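Local coordinates for protein Nrps/pks (Streptomyces albus, PDB 4OPF) that is the KS8 ketosynthase-family domain of OzmH in the "AT-less" oxazolomycin assembly line and may pass on the growing polyketide chain without extending it, at residues G13-R17 with E86-A91; A181-V187 with V227-K233. All coordinates share one frame; numbering follows the deposited sequence.

Contact 1. Residues G13-R17 with E86-A91; sequences GMSGR and EETLFA
Arg17 and Glu87 make the charged centre of this contact, where the end of strand 9-17 lies against helix 79-95 in the thiolase-like core of the ketosynthase. The arginine grips the carboxylate side-on with two nitrogens that converge on one oxygen: NE lies 3.0 Å and NH1 2.7 Å from Glu87 OE2. The oxygen sits close to the guanidinium plane, yet the carboxylate is turned 76° from that plane, and NH1 approaches the anti lone pair of OE2. NH1 has a second salt bridge to Glu86, reaching OE1 at 2.6 Å almost straight (174°), with the two flat groups nearly coplanar. A water closes the ring, accepting from Arg17 NH2 and donating to Glu86 OE1. That same OE1 also pairs with Arg428, in the C-terminal segment.

The other oxygen of Glu87 goes to a neutral donor. Ser15 OG gives its hydrogen to Glu87 OE1 at a short 2.5 Å, meeting it nearly along its C-O axis. The glutamate chain bends at chi2 (-63°), bringing its carboxylate back between serine and arginine.

Carbon contacts lie one turn further along the helix, around Ser15. Phe90 touches Ser15 OG through its CB (3.3 Å), the ring lying edge-on beyond, while Ala91 CB packs 4.0 Å from Ser15 CB. Gly13 CA lies 4.0 Å from Ala91 O, so backbone meets backbone here. On the other side of the strand, selenomethionine Met14 turns from the helix to Ile344 and Val347 of helix 338-352.

With both carboxylate oxygens engaged, Glu87 is fixed in rotation, and the buried negative charges of Glu86 and Glu87 are probably balanced largely by Arg17 and Arg428.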
loop_
_atom_site.group_PDB
_atom_site.type_symbol
_atom_site.label_atom_id
_atom_site.label_comp_id
_atom_site.label_asym_id
_atom_site.label_seq_id
_atom_site.Cartn_x
_atom_site.Cartn_y
_atom_site.Cartn_z
ATOM N N GLY A 13 3.843 -17.378 12.415
ATOM C CA GLY A 13 5.073 -17.130 13.088
ATOM C C GLY A 13 5.188 -15.678 13.473
ATOM O O GLY A 13 4.575 -14.815 12.827
HETATM N N MSE A 14 5.949 -15.405 14.529
HETATM C CA MSE A 14 6.081 -14.046 14.978
HETATM C C MSE A 14 7.307 -13.861 15.796
HETATM O O MSE A 14 7.760 -14.773 16.456
HETATM C CB MSE A 14 4.867 -13.636 15.810
HETATM C CG MSE A 14 4.638 -14.599 16.986
HETATM SE SE MSE A 14 2.873 -14.228 17.905
HETATM C CE MSE A 14 2.561 -12.543 17.225
ATOM N N SER A 15 7.792 -12.641 15.793
ATOM C CA SER A 15 8.910 -12.230 16.590
ATOM C C SER A 15 8.765 -10.772 16.867
ATOM O O SER A 15 8.041 -10.044 16.173
ATOM C CB SER A 15 10.210 -12.405 15.840
ATOM O OG SER A 15 11.289 -12.290 16.790
ATOM N N GLY A 16 9.457 -10.311 17.877
ATOM C CA GLY A 16 9.486 -8.879 18.177
ATOM C C GLY A 16 10.367 -8.488 19.350
ATOM O O GLY A 16 10.880 -9.351 20.039
ATOM N N ARG A 17 10.531 -7.184 19.541
ATOM C CA ARG A 17 11.425 -6.641 20.530
ATOM C C ARG A 17 10.864 -5.306 20.939
ATOM O O ARG A 17 10.570 -4.508 20.087
ATOM C CB ARG A 17 12.796 -6.454 19.867
ATOM C CG ARG A 17 13.903 -6.305 20.816
ATOM C CD ARG A 17 15.296 -6.224 20.185
ATOM N NE ARG A 17 15.475 -7.185 19.089
ATOM C CZ ARG A 17 16.650 -7.385 18.444
ATOM N NH1 ARG A 17 16.734 -8.263 17.454
ATOM N NH2 ARG A 17 17.757 -6.705 18.810
ATOM N N GLU A 86 17.024 -8.996 11.246
ATOM C CA GLU A 86 17.112 -9.922 12.390
ATOM C C GLU A 86 15.753 -10.417 12.775
ATOM O O GLU A 86 15.558 -11.615 12.955
ATOM C CB GLU A 86 17.694 -9.298 13.668
ATOM C CG GLU A 86 19.143 -9.062 13.681
ATOM C CD GLU A 86 19.702 -8.666 15.062
ATOM O OE1 GLU A 86 18.955 -8.549 16.083
ATOM O OE2 GLU A 86 20.941 -8.450 15.115
ATOM N N GLU A 87 14.842 -9.501 12.993
ATOM C CA GLU A 87 13.534 -9.934 13.488
ATOM C C GLU A 87 12.758 -10.749 12.474
ATOM O O GLU A 87 11.968 -11.590 12.858
ATOM C CB GLU A 87 12.697 -8.773 13.930
ATOM C CG GLU A 87 13.232 -8.152 15.187
ATOM C CD GLU A 87 13.209 -9.122 16.384
ATOM O OE1 GLU A 87 12.265 -9.961 16.567
ATOM O OE2 GLU A 87 14.169 -9.032 17.140
ATOM N N THR A 88 12.928 -10.478 11.180
ATOM C CA THR A 88 12.268 -11.304 10.164
ATOM C C THR A 88 12.875 -12.704 10.220
ATOM O O THR A 88 12.124 -13.679 10.197
ATOM C CB THR A 88 12.370 -10.680 8.780
ATOM O OG1 THR A 88 11.748 -9.382 8.811
ATOM C CG2 THR A 88 11.751 -11.592 7.720
ATOM N N LEU A 89 14.203 -12.813 10.296
ATOM C CA LEU A 89 14.822 -14.101 10.486
ATOM C C LEU A 89 14.233 -14.821 11.708
ATOM O O LEU A 89 13.923 -16.009 11.621
ATOM C CB LEU A 89 16.320 -13.994 10.618
ATOM C CG LEU A 89 17.046 -15.299 10.922
ATOM C CD1 LEU A 89 16.877 -16.347 9.813
ATOM C CD2 LEU A 89 18.487 -14.978 11.155
ATOM N N PHE A 90 14.070 -14.112 12.819
ATOM C CA PHE A 90 13.547 -14.735 14.005
ATOM C C PHE A 90 12.082 -15.136 13.861
ATOM O O PHE A 90 11.642 -16.128 14.457
ATOM C CB PHE A 90 13.734 -13.845 15.247
ATOM C CG PHE A 90 15.174 -13.522 15.599
ATOM C CD1 PHE A 90 16.229 -14.284 15.166
ATOM C CD2 PHE A 90 15.451 -12.406 16.356
ATOM C CE1 PHE A 90 17.546 -13.948 15.482
ATOM C CE2 PHE A 90 16.773 -12.065 16.689
ATOM C CZ PHE A 90 17.811 -12.839 16.253
ATOM N N ALA A 91 11.297 -14.401 13.094
ATOM C CA ALA A 91 9.918 -14.821 12.858
ATOM C C ALA A 91 9.858 -16.086 12.031
ATOM O O ALA A 91 9.030 -16.954 12.281
ATOM C CB ALA A 91 9.126 -13.721 12.194
HETATM O O HOH W 1 20.271 -6.310 17.309
#

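Contact 2. Residues A181-V187 with V227-K233; sequences AAVVAGV and VGVLLLK
Strands 181-188 and 226-234 are antiparallel neighbours in the N-terminal half of the thiolase fold, and Val183 meets Val229 diagonally between them. Their CG1 methyls, each the branch anti to its own backbone N (chi1 170° in Val183), approach to 3.7 Å. The other branch of Val229, CG2, packs beside the small Ala185, 3.9 Å from its CB. On this same face Leu231 swings its end back across the gap, so that CD1 rests beside Val183 CG2 and the carbonyl of Ala182. Val187 and Val227 finish the row, with Val187 CG2 4.1 Å from Val227 CB. Helix 79-95 covers this end, with Leu84 on Ala185 and Leu83 on Val227.

The opposite face has a different relief. Leu232 leans along the sheet until its CD1 meets Val184 CG2 at 3.8 Å, and Ala182 supplies the low spot beside it. Ala170, Leu167 and Leu174 of helix 162-175 press onto this patch. Leu230 points its branches instead to Ile340, Val343 and Ile344 of helix 338-352. Further along, Gly186 faces Gly228, so the surface drops to bare backbone.

Six backbone hydrogen bonds join the strands, two each at Ala182-Leu232, Val184-Leu230 and Gly186-Gly228. Between them, CA-H groups lean on the same carbonyls. At the far end Ala181 CB touches Lys233 CG, beyond which the lysine leads away to Asp243. Of the six bonds the straightest is Leu230 N to Val184 O, 2.8 Å long with 174° at the hydrogen.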
loop_
_atom_site.group_PDB
_atom_site.type_symbol
_atom_site.label_atom_id
_atom_site.label_comp_id
_atom_site.label_asym_id
_atom_site.label_seq_id
_atom_site.Cartn_x
_atom_site.Cartn_y
_atom_site.Cartn_z
ATOM N N ALA A 181 1.854 -16.113 0.990
ATOM C CA ALA A 181 2.138 -15.803 2.364
ATOM C C ALA A 181 2.641 -14.402 2.403
ATOM O O ALA A 181 2.952 -13.839 1.364
ATOM C CB ALA A 181 3.180 -16.774 2.909
ATOM N N ALA A 182 2.669 -13.820 3.583
ATOM C CA ALA A 182 3.039 -12.417 3.760
ATOM C C ALA A 182 3.817 -12.170 5.049
ATOM O O ALA A 182 3.485 -12.716 6.119
ATOM C CB ALA A 182 1.800 -11.554 3.794
ATOM N N VAL A 183 4.841 -11.355 4.944
ATOM C CA VAL A 183 5.528 -10.870 6.096
ATOM C C VAL A 183 4.946 -9.482 6.372
ATOM O O VAL A 183 4.890 -8.634 5.464
ATOM C CB VAL A 183 7.029 -10.713 5.785
ATOM C CG1 VAL A 183 7.727 -9.986 6.891
ATOM C CG2 VAL A 183 7.689 -12.042 5.522
ATOM N N VAL A 184 4.544 -9.226 7.600
ATOM C CA VAL A 184 4.026 -7.921 8.002
ATOM C C VAL A 184 4.851 -7.478 9.198
ATOM O O VAL A 184 5.027 -8.223 10.140
ATOM C CB VAL A 184 2.555 -8.042 8.407
ATOM C CG1 VAL A 184 1.985 -6.764 9.004
ATOM C CG2 VAL A 184 1.745 -8.370 7.191
ATOM N N ALA A 185 5.346 -6.253 9.179
ATOM C CA ALA A 185 6.190 -5.774 10.234
ATOM C C ALA A 185 5.857 -4.337 10.544
ATOM O O ALA A 185 5.353 -3.604 9.713
ATOM C CB ALA A 185 7.653 -5.802 9.812
ATOM N N GLY A 186 6.279 -3.930 11.718
ATOM C CA GLY A 186 6.303 -2.523 12.100
ATOM C C GLY A 186 7.605 -2.285 12.804
ATOM O O GLY A 186 8.069 -3.147 13.549
ATOM N N VAL A 187 8.180 -1.108 12.609
ATOM C CA VAL A 187 9.458 -0.796 13.205
ATOM C C VAL A 187 9.551 0.704 13.508
ATOM O O VAL A 187 9.112 1.541 12.722
ATOM C CB VAL A 187 10.647 -1.222 12.286
ATOM C CG1 VAL A 187 10.690 -0.409 10.993
ATOM C CG2 VAL A 187 11.968 -1.096 12.986
ATOM N N VAL A 227 9.906 -3.166 17.441
ATOM C CA VAL A 227 9.812 -3.914 16.191
ATOM C C VAL A 227 9.033 -5.205 16.409
ATOM O O VAL A 227 9.149 -5.889 17.437
ATOM C CB VAL A 227 11.226 -4.197 15.600
ATOM C CG1 VAL A 227 12.080 -4.961 16.577
ATOM C CG2 VAL A 227 11.191 -4.946 14.259
ATOM N N GLY A 228 8.236 -5.533 15.411
ATOM C CA GLY A 228 7.473 -6.771 15.406
ATOM C C GLY A 228 7.319 -7.264 13.996
ATOM O O GLY A 228 7.171 -6.466 13.053
ATOM N N VAL A 229 7.393 -8.572 13.831
ATOM C CA VAL A 229 7.194 -9.201 12.531
ATOM C C VAL A 229 6.273 -10.392 12.655
ATOM O O VAL A 229 6.448 -11.218 13.573
ATOM C CB VAL A 229 8.539 -9.670 11.940
ATOM C CG1 VAL A 229 8.334 -10.224 10.566
ATOM C CG2 VAL A 229 9.553 -8.511 11.925
ATOM N N LEU A 230 5.283 -10.464 11.760
ATOM C CA LEU A 230 4.358 -11.633 11.627
ATOM C C LEU A 230 4.568 -12.307 10.290
ATOM O O LEU A 230 4.803 -11.616 9.279
ATOM C CB LEU A 230 2.914 -11.177 11.637
ATOM C CG LEU A 230 2.544 -10.275 12.786
ATOM C CD1 LEU A 230 1.118 -9.849 12.604
ATOM C CD2 LEU A 230 2.749 -10.985 14.126
ATOM N N LEU A 231 4.507 -13.631 10.277
ATOM C CA LEU A 231 4.381 -14.361 9.036
ATOM C C LEU A 231 2.935 -14.868 8.962
ATOM O O LEU A 231 2.460 -15.534 9.891
ATOM C CB LEU A 231 5.412 -15.493 8.936
ATOM C CG LEU A 231 5.336 -16.377 7.660
ATOM C CD1 LEU A 231 5.730 -15.655 6.397
ATOM C CD2 LEU A 231 6.221 -17.603 7.757
ATOM N N LEU A 232 2.276 -14.592 7.842
ATOM C CA LEU A 232 0.881 -14.915 7.594
ATOM C C LEU A 232 0.669 -15.810 6.400
ATOM O O LEU A 232 1.339 -15.668 5.373
ATOM C CB LEU A 232 0.129 -13.651 7.317
ATOM C CG LEU A 232 0.278 -12.506 8.301
ATOM C CD1 LEU A 232 -0.547 -11.312 7.873
ATOM C CD2 LEU A 232 -0.137 -12.899 9.702
ATOM N N LYS A 233 -0.294 -16.698 6.506
ATOM C CA LYS A 233 -0.737 -17.558 5.394
ATOM C C LYS A 233 -2.271 -17.739 5.487
ATOM O O LYS A 233 -2.830 -17.680 6.574
ATOM C CB LYS A 233 -0.158 -18.956 5.549
ATOM C CG LYS A 233 1.310 -19.082 5.268
ATOM C CD LYS A 233 1.871 -20.482 5.539
ATOM C CE LYS A 233 1.366 -21.505 4.551
ATOM N NZ LYS A 233 2.386 -22.594 4.485
#

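From the N terminus, strand 9-17 comes first; contact 1 closes when the chain returns as helix 79-95 after a connection with helices but no strands. Contact 2 opens only later: 181-187 and 227-233 are joined by a largely irregular excursion, partly unmodelled, so the two loops follow in series. In space they adjoin, because strand 226-234 lies between 181-188 and 9-17 in the sheet. Gly13 O to Leu231 N and Arg17 N to Val227 O, both 2.8 Å, are probable hydrogen bonds across that seam. Helix 79-95 spans both contacts, packing on 9-17 and over Ala185, Val227 and Val229, while Met14 CE meets Leu230 CD2 beneath helix 338-352.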